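Local coordinates for protein RNase III inhibitor (Mycobacterium tuberculosis, PDB 5M3I) that is of unknown function but belongs to the macro domain family, whose fold is a mixed beta sheet flanked by helices, at residues Y56-A59 and C60-E64; L106-L109 and I110-R114. All coordinates share one frame; numbering follows the deposited sequence.

Contact 1. Residues Y56-A59 and C60-E64; sequences YEKA and CKRGE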
ATOM      1  N   TYR A  56     -11.257   8.113   0.608  1.00 66.82           N
ATOM      2  CA  TYR A  56     -11.035   7.010   1.587  1.00 63.34           C
ATOM      3  C   TYR A  56     -11.933   7.084   2.821  1.00 65.52           C
ATOM      4  O   TYR A  56     -12.478   6.078   3.264  1.00 65.47           O
ATOM      5  CB  TYR A  56      -9.561   7.009   2.031  1.00 62.69           C
ATOM      6  CG  TYR A  56      -9.284   6.291   3.314  1.00 62.71           C
ATOM      7  CD1 TYR A  56      -9.124   4.917   3.347  1.00 60.14           C
ATOM      8  CD2 TYR A  56      -9.198   6.985   4.520  1.00 65.19           C
ATOM      9  CE1 TYR A  56      -8.881   4.241   4.536  1.00 60.75           C
ATOM     10  CE2 TYR A  56      -8.956   6.312   5.706  1.00 63.43           C
ATOM     11  CZ  TYR A  56      -8.819   4.949   5.710  1.00 61.73           C
ATOM     12  OH  TYR A  56      -8.574   4.275   6.893  1.00 65.00           O
ATOM     13  N   GLU A  57     -12.076   8.275   3.380  1.00 69.65           N
ATOM     14  CA  GLU A  57     -12.923   8.475   4.555  1.00 71.98           C
ATOM     15  C   GLU A  57     -14.371   8.214   4.222  1.00 73.63           C
ATOM     16  O   GLU A  57     -15.072   7.567   4.999  1.00 76.10           O
ATOM     17  CB  GLU A  57     -12.748   9.891   5.120  1.00 74.71           C
ATOM     18  CG  GLU A  57     -13.565  10.194   6.358  1.00 80.81           C
ATOM     19  CD  GLU A  57     -13.309  11.589   6.907  1.00 88.94           C
ATOM     20  OE1 GLU A  57     -13.285  12.558   6.087  1.00 96.04           O
ATOM     21  OE2 GLU A  57     -13.121  11.718   8.148  1.00 89.00           O
ATOM     22  N   LYS A  58     -14.838   8.697   3.073  1.00 76.27           N
ATOM     23  CA  LYS A  58     -16.224   8.407   2.657  1.00 78.67           C
ATOM     24  C   LYS A  58     -16.455   6.914   2.499  1.00 72.46           C
ATOM     25  O   LYS A  58     -17.433   6.372   2.996  1.00 70.80           O
ATOM     26  CB  LYS A  58     -16.592   9.089   1.343  1.00 83.24           C
ATOM     27  CG  LYS A  58     -16.885  10.570   1.469  1.00 90.78           C
ATOM     28  CD  LYS A  58     -17.926  11.027   0.451  1.00 98.02           C
ATOM     29  CE  LYS A  58     -17.525  10.706  -0.990  1.00102.18           C
ATOM     30  NZ  LYS A  58     -18.659  10.933  -1.923  1.00106.81           N
ATOM     31  N   ALA A  59     -15.529   6.255   1.808  1.00 68.45           N
ATOM     32  CA  ALA A  59     -15.613   4.826   1.588  1.00 65.11           C
ATOM     33  C   ALA A  59     -15.589   4.033   2.889  1.00 63.36           C
ATOM     34  O   ALA A  59     -16.262   2.999   2.995  1.00 64.64           O
ATOM     35  CB  ALA A  59     -14.508   4.366   0.673  1.00 64.66           C
ATOM     36  N   CYS A  60     -14.817   4.492   3.866  1.00 63.20           N
ATOM     37  CA  CYS A  60     -14.775   3.803   5.156  1.00 65.16           C
ATOM     38  C   CYS A  60     -16.114   3.927   5.900  1.00 70.67           C
ATOM     39  O   CYS A  60     -16.579   2.940   6.470  1.00 64.50           O
ATOM     40  CB  CYS A  60     -13.632   4.312   6.015  1.00 64.63           C
ATOM     41  SG  CYS A  60     -11.992   3.714   5.536  1.00 61.78           S
ATOM     42  N   LYS A  61     -16.721   5.122   5.875  1.00 76.84           N
ATOM     43  CA  LYS A  61     -18.021   5.360   6.547  1.00 84.21           C
ATOM     44  C   LYS A  61     -19.085   4.479   5.936  1.00 84.16           C
ATOM     45  O   LYS A  61     -19.947   3.992   6.628  1.00 85.67           O
ATOM     46  CB  LYS A  61     -18.518   6.811   6.428  1.00 93.40           C
ATOM     47  CG  LYS A  61     -17.588   7.897   6.952  1.00 98.37           C
ATOM     48  CD  LYS A  61     -17.874   8.287   8.389  1.00105.78           C
ATOM     49  CE  LYS A  61     -16.697   9.059   8.977  1.00109.82           C
ATOM     50  NZ  LYS A  61     -16.900   9.280  10.435  1.00115.61           N
ATOM     51  N   ARG A  62     -18.998   4.247   4.638  1.00 84.52           N
ATOM     52  CA  ARG A  62     -19.957   3.390   3.980  1.00 83.91           C
ATOM     53  C   ARG A  62     -19.632   1.897   4.026  1.00 78.87           C
ATOM     54  O   ARG A  62     -20.330   1.126   3.390  1.00 79.08           O
ATOM     55  CB  ARG A  62     -20.173   3.890   2.544  1.00 91.06           C
ATOM     56  CG  ARG A  62     -20.750   5.309   2.536  1.00 95.71           C
ATOM     57  CD  ARG A  62     -21.042   5.824   1.142  1.00100.97           C
ATOM     58  NE  ARG A  62     -19.808   5.912   0.374  1.00105.07           N
ATOM     59  CZ  ARG A  62     -19.699   6.432  -0.850  1.00115.37           C
ATOM     60  NH1 ARG A  62     -20.769   6.940  -1.482  1.00116.65           N
ATOM     61  NH2 ARG A  62     -18.491   6.456  -1.441  1.00109.41           N
ATOM     62  N   GLY A  63     -18.567   1.482   4.714  1.00 74.90           N
ATOM     63  CA  GLY A  63     -18.196   0.062   4.779  1.00 71.87           C
ATOM     64  C   GLY A  63     -17.570  -0.549   3.507  1.00 71.21           C
ATOM     65  O   GLY A  63     -17.499  -1.783   3.364  1.00 70.67           O
ATOM     66  N   GLU A  64     -17.042   0.289   2.623  1.00 69.07           N
ATOM     67  CA  GLU A  64     -16.490  -0.165   1.325  1.00 72.09           C
ATOM     68  C   GLU A  64     -15.021  -0.614   1.407  1.00 65.93           C
ATOM     69  O   GLU A  64     -14.537  -1.332   0.525  1.00 64.19           O
ATOM     70  CB  GLU A  64     -16.607   0.948   0.259  1.00 76.53           C
ATOM     71  CG  GLU A  64     -18.026   1.254  -0.205  1.00 81.59           C
ATOM     72  CD  GLU A  64     -18.164   2.594  -0.952  1.00 87.50           C
ATOM     73  OE1 GLU A  64     -17.154   3.168  -1.445  1.00 85.92           O
ATOM     74  OE2 GLU A  64     -19.320   3.073  -1.053  1.00 92.44           O
TER
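Tyr56 and Cys60 meet one helical turn apart, sulfur over ring. Followed outward from the backbone, the Tyr56 side chain leaves CB with CG anti to the backbone N (chi1 160°), which swings the ring along the helix toward the next turn. CD1 lies 3.8 Å from Cys60 SG, and CE1 comes closer, 3.3 Å from the same SG. CZ also sits beneath the sulfur, while the OH at the tip is held by the backbone O of Asn32. The sulfur stands 3.6 Å from the centroid of the Tyr56 ring and 27° off its normal, the evidence for a sulfur-aromatic contact over the face, displaced toward the rim.

Cys60 lies in the last turn of helix 50-61, which ends in a Schellman motif at Gly63. Cys60 N, Lys61 N and Arg62 N donate to the carbonyls of Tyr56, Glu57 and Lys58. Gly63 then takes positive phi (74°), its N bonding back to Cys60 O, and Glu64 N reaches Ala59 O at 2.8 Å. The chain thus folds back over Ala59, whose CB lies 3.6 Å from Glu64 OE1 and is also covered by Val65 and Phe71. Farther out, Glu64 OE2 hangs over one face of the Arg62 guanidinium, 3.2 Å from Arg62 NE; no N-H points at it, so the salt bridge rests on charge alone. Lys58 NZ and Arg62 NH2, two like charges, stand 4.5 Å apart along the exposed flank.

Contact 2. Residues L106-L109 and I110-R114; sequences LIDL and IRVIR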
ATOM      1  N   LEU A 106      -2.441  -8.983  -0.645  1.00 49.31           N
ATOM      2  CA  LEU A 106      -1.491  -9.171  -1.718  1.00 52.57           C
ATOM      3  C   LEU A 106      -2.163  -9.769  -2.922  1.00 54.72           C
ATOM      4  O   LEU A 106      -1.857  -9.372  -4.061  1.00 57.75           O
ATOM      5  CB  LEU A 106      -0.287 -10.038  -1.276  1.00 53.59           C
ATOM      6  CG  LEU A 106       0.666  -9.288  -0.327  1.00 53.59           C
ATOM      7  CD1 LEU A 106       1.662 -10.263   0.295  1.00 58.97           C
ATOM      8  CD2 LEU A 106       1.432  -8.204  -1.008  1.00 52.15           C
ATOM      9  N   ILE A 107      -3.095 -10.684  -2.695  1.00 55.04           N
ATOM     10  CA  ILE A 107      -3.841 -11.239  -3.793  1.00 57.30           C
ATOM     11  C   ILE A 107      -4.474 -10.098  -4.602  1.00 54.89           C
ATOM     12  O   ILE A 107      -4.343 -10.066  -5.824  1.00 53.87           O
ATOM     13  CB  ILE A 107      -4.921 -12.250  -3.317  1.00 62.65           C
ATOM     14  CG1 ILE A 107      -4.252 -13.524  -2.749  1.00 65.27           C
ATOM     15  CG2 ILE A 107      -5.844 -12.635  -4.492  1.00 63.48           C
ATOM     16  CD1 ILE A 107      -5.202 -14.501  -2.043  1.00 66.83           C
ATOM     17  N   ASP A 108      -5.152  -9.160  -3.925  1.00 50.94           N
ATOM     18  CA  ASP A 108      -5.830  -8.107  -4.648  1.00 50.57           C
ATOM     19  C   ASP A 108      -4.850  -7.060  -5.155  1.00 50.85           C
ATOM     20  O   ASP A 108      -5.126  -6.394  -6.160  1.00 51.51           O
ATOM     21  CB  ASP A 108      -6.912  -7.474  -3.823  1.00 51.69           C
ATOM     22  CG  ASP A 108      -7.907  -6.713  -4.660  1.00 54.59           C
ATOM     23  OD1 ASP A 108      -8.531  -7.317  -5.550  1.00 59.96           O
ATOM     24  OD2 ASP A 108      -8.137  -5.511  -4.419  1.00 58.26           O
ATOM     25  N   LEU A 109      -3.738  -6.861  -4.461  1.00 49.58           N
ATOM     26  CA  LEU A 109      -2.734  -5.936  -4.952  1.00 50.46           C
ATOM     27  C   LEU A 109      -2.223  -6.391  -6.334  1.00 54.04           C
ATOM     28  O   LEU A 109      -2.062  -5.549  -7.212  1.00 51.20           O
ATOM     29  CB  LEU A 109      -1.542  -5.824  -4.006  1.00 48.77           C
ATOM     30  CG  LEU A 109      -0.413  -4.891  -4.487  1.00 49.77           C
ATOM     31  CD1 LEU A 109      -0.882  -3.452  -4.663  1.00 48.93           C
ATOM     32  CD2 LEU A 109       0.749  -4.934  -3.493  1.00 49.19           C
ATOM     33  N   ILE A 110      -1.956  -7.690  -6.493  1.00 53.32           N
ATOM     34  CA  ILE A 110      -1.495  -8.216  -7.755  1.00 56.16           C
ATOM     35  C   ILE A 110      -2.567  -8.007  -8.823  1.00 58.91           C
ATOM     36  O   ILE A 110      -2.273  -7.589  -9.936  1.00 59.90           O
ATOM     37  CB  ILE A 110      -1.223  -9.720  -7.639  1.00 59.54           C
ATOM     38  CG1 ILE A 110       0.042  -9.965  -6.814  1.00 59.95           C
ATOM     39  CG2 ILE A 110      -1.115 -10.376  -9.001  1.00 61.17           C
ATOM     40  CD1 ILE A 110       0.173 -11.414  -6.384  1.00 61.22           C
ATOM     41  N   ARG A 111      -3.794  -8.335  -8.481  1.00 60.40           N
ATOM     42  CA  ARG A 111      -4.901  -8.190  -9.403  1.00 62.75           C
ATOM     43  C   ARG A 111      -5.027  -6.734  -9.871  1.00 60.12           C
ATOM     44  O   ARG A 111      -5.213  -6.472 -11.016  1.00 62.91           O
ATOM     45  CB  ARG A 111      -6.204  -8.638  -8.738  1.00 66.28           C
ATOM     46  CG  ARG A 111      -7.402  -8.630  -9.685  1.00 74.44           C
ATOM     47  CD  ARG A 111      -8.729  -8.872  -8.972  1.00 81.28           C
ATOM     48  NE  ARG A 111      -9.061  -7.766  -8.064  1.00 86.21           N
ATOM     49  CZ  ARG A 111      -9.460  -6.536  -8.424  1.00 89.04           C
ATOM     50  NH1 ARG A 111      -9.608  -6.203  -9.697  1.00 91.59           N
ATOM     51  NH2 ARG A 111      -9.717  -5.630  -7.487  1.00 88.31           N
ATOM     52  N   VAL A 112      -4.886  -5.790  -8.965  1.00 59.02           N
ATOM     53  CA  VAL A 112      -5.056  -4.394  -9.307  1.00 59.25           C
ATOM     54  C   VAL A 112      -3.924  -3.887 -10.226  1.00 55.71           C
ATOM     55  O   VAL A 112      -4.147  -3.043 -11.105  1.00 55.16           O
ATOM     56  CB  VAL A 112      -5.193  -3.573  -8.002  1.00 60.18           C
ATOM     57  CG1 VAL A 112      -4.934  -2.094  -8.199  1.00 62.50           C
ATOM     58  CG2 VAL A 112      -6.571  -3.808  -7.404  1.00 63.55           C
ATOM     59  N   ILE A 113      -2.698  -4.326  -9.953  1.00 52.81           N
ATOM     60  CA  ILE A 113      -1.559  -3.919 -10.753  1.00 53.47           C
ATOM     61  C   ILE A 113      -1.748  -4.414 -12.182  1.00 54.77           C
ATOM     62  O   ILE A 113      -1.382  -3.713 -13.112  1.00 56.33           O
ATOM     63  CB  ILE A 113      -0.218  -4.381 -10.114  1.00 51.75           C
ATOM     64  CG1 ILE A 113       0.110  -3.484  -8.908  1.00 50.09           C
ATOM     65  CG2 ILE A 113       0.930  -4.330 -11.112  1.00 50.83           C
ATOM     66  CD1 ILE A 113       1.079  -4.068  -7.923  1.00 49.59           C
ATOM     67  N   ARG A 114      -2.253  -5.634 -12.332  1.00 56.87           N
ATOM     68  CA  ARG A 114      -2.516  -6.218 -13.666  1.00 60.62           C
ATOM     69  C   ARG A 114      -3.603  -5.453 -14.380  1.00 65.43           C
ATOM     70  O   ARG A 114      -3.409  -4.982 -15.494  1.00 63.78           O
ATOM     71  CB  ARG A 114      -2.939  -7.646 -13.555  1.00 60.99           C
ATOM     72  CG  ARG A 114      -1.775  -8.585 -13.361  1.00 63.10           C
ATOM     73  CD  ARG A 114      -2.247 -10.003 -13.070  1.00 66.20           C
ATOM     74  NE  ARG A 114      -1.087 -10.871 -12.893  1.00 66.55           N
ATOM     75  CZ  ARG A 114      -1.083 -12.029 -12.234  1.00 67.76           C
ATOM     76  NH1 ARG A 114      -2.191 -12.499 -11.622  1.00 67.90           N
ATOM     77  NH2 ARG A 114       0.058 -12.716 -12.159  1.00 66.04           N
TER
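Asp108 carries CG anti to the backbone N (chi1 -161°), as does Arg111, which sends the two side chains out of helix 99-115 in the same direction, and a bend at chi3 of Arg111 (66°) turns its guanidinium back onto the carboxylate. The result is an i to i+3 salt bridge on a helix that packs against the mixed sheet of the macro domain. NE and NH2 of Arg111 both donate hydrogen bonds to Asp108 OD1. NE, 2.6 Å from OD1, arrives nearly in line with the C-O bond, and NH2, 2.8 Å from OD1, arrives on the syn side. OD1 stays near the guanidinium plane although the two flat groups are inclined by 39°. Each group has a second tie, since Asp108 OD2 accepts from Met70 N and Arg111 NH1 pairs with Glu115; the acid probably has its negative charge stabilised by this setting.

Elsewhere on the helix the contact is apolar. Leu109 touches Ile113 through CG, 3.8 Å from Ile113 CD1, and touches Ile85 of strand 83-88. Leu106, Ile110 and Ile113 pack on helix 135-147. Backbone bonds from Ile110, Arg111, Val112 and Ile113 run back to the carbonyls four residues earlier, as in an alpha helix. Beside the salt bridge, Val112 CG2 rests 3.2 Å from Asp108 O and 3.8 Å from Asp108 OD2.

Both contacts are local, each in one helical region, and they do not touch: their centres are 20 Å apart and their nearest atoms about 9 Å. Contact 1 ends helix 50-61 about 17 Å from the chain centre; contact 2 lies within helix 99-115, about 11 Å from it. Each mixes environments. In contact 1 the Tyr56-Cys60-Ala59 side is buried and the charged residues are exposed or partly exposed; in contact 2 buried Asp108 pairs with exposed Arg111, beside buried Leu106, Leu109, Ile110 and Ile113. Its ion pair is hydrogen-bonded, whereas Arg62-Glu64 of contact 1 is charge alone. Phe71 and Met70, neighbouring residues, touch contacts 1 and 2 respectively.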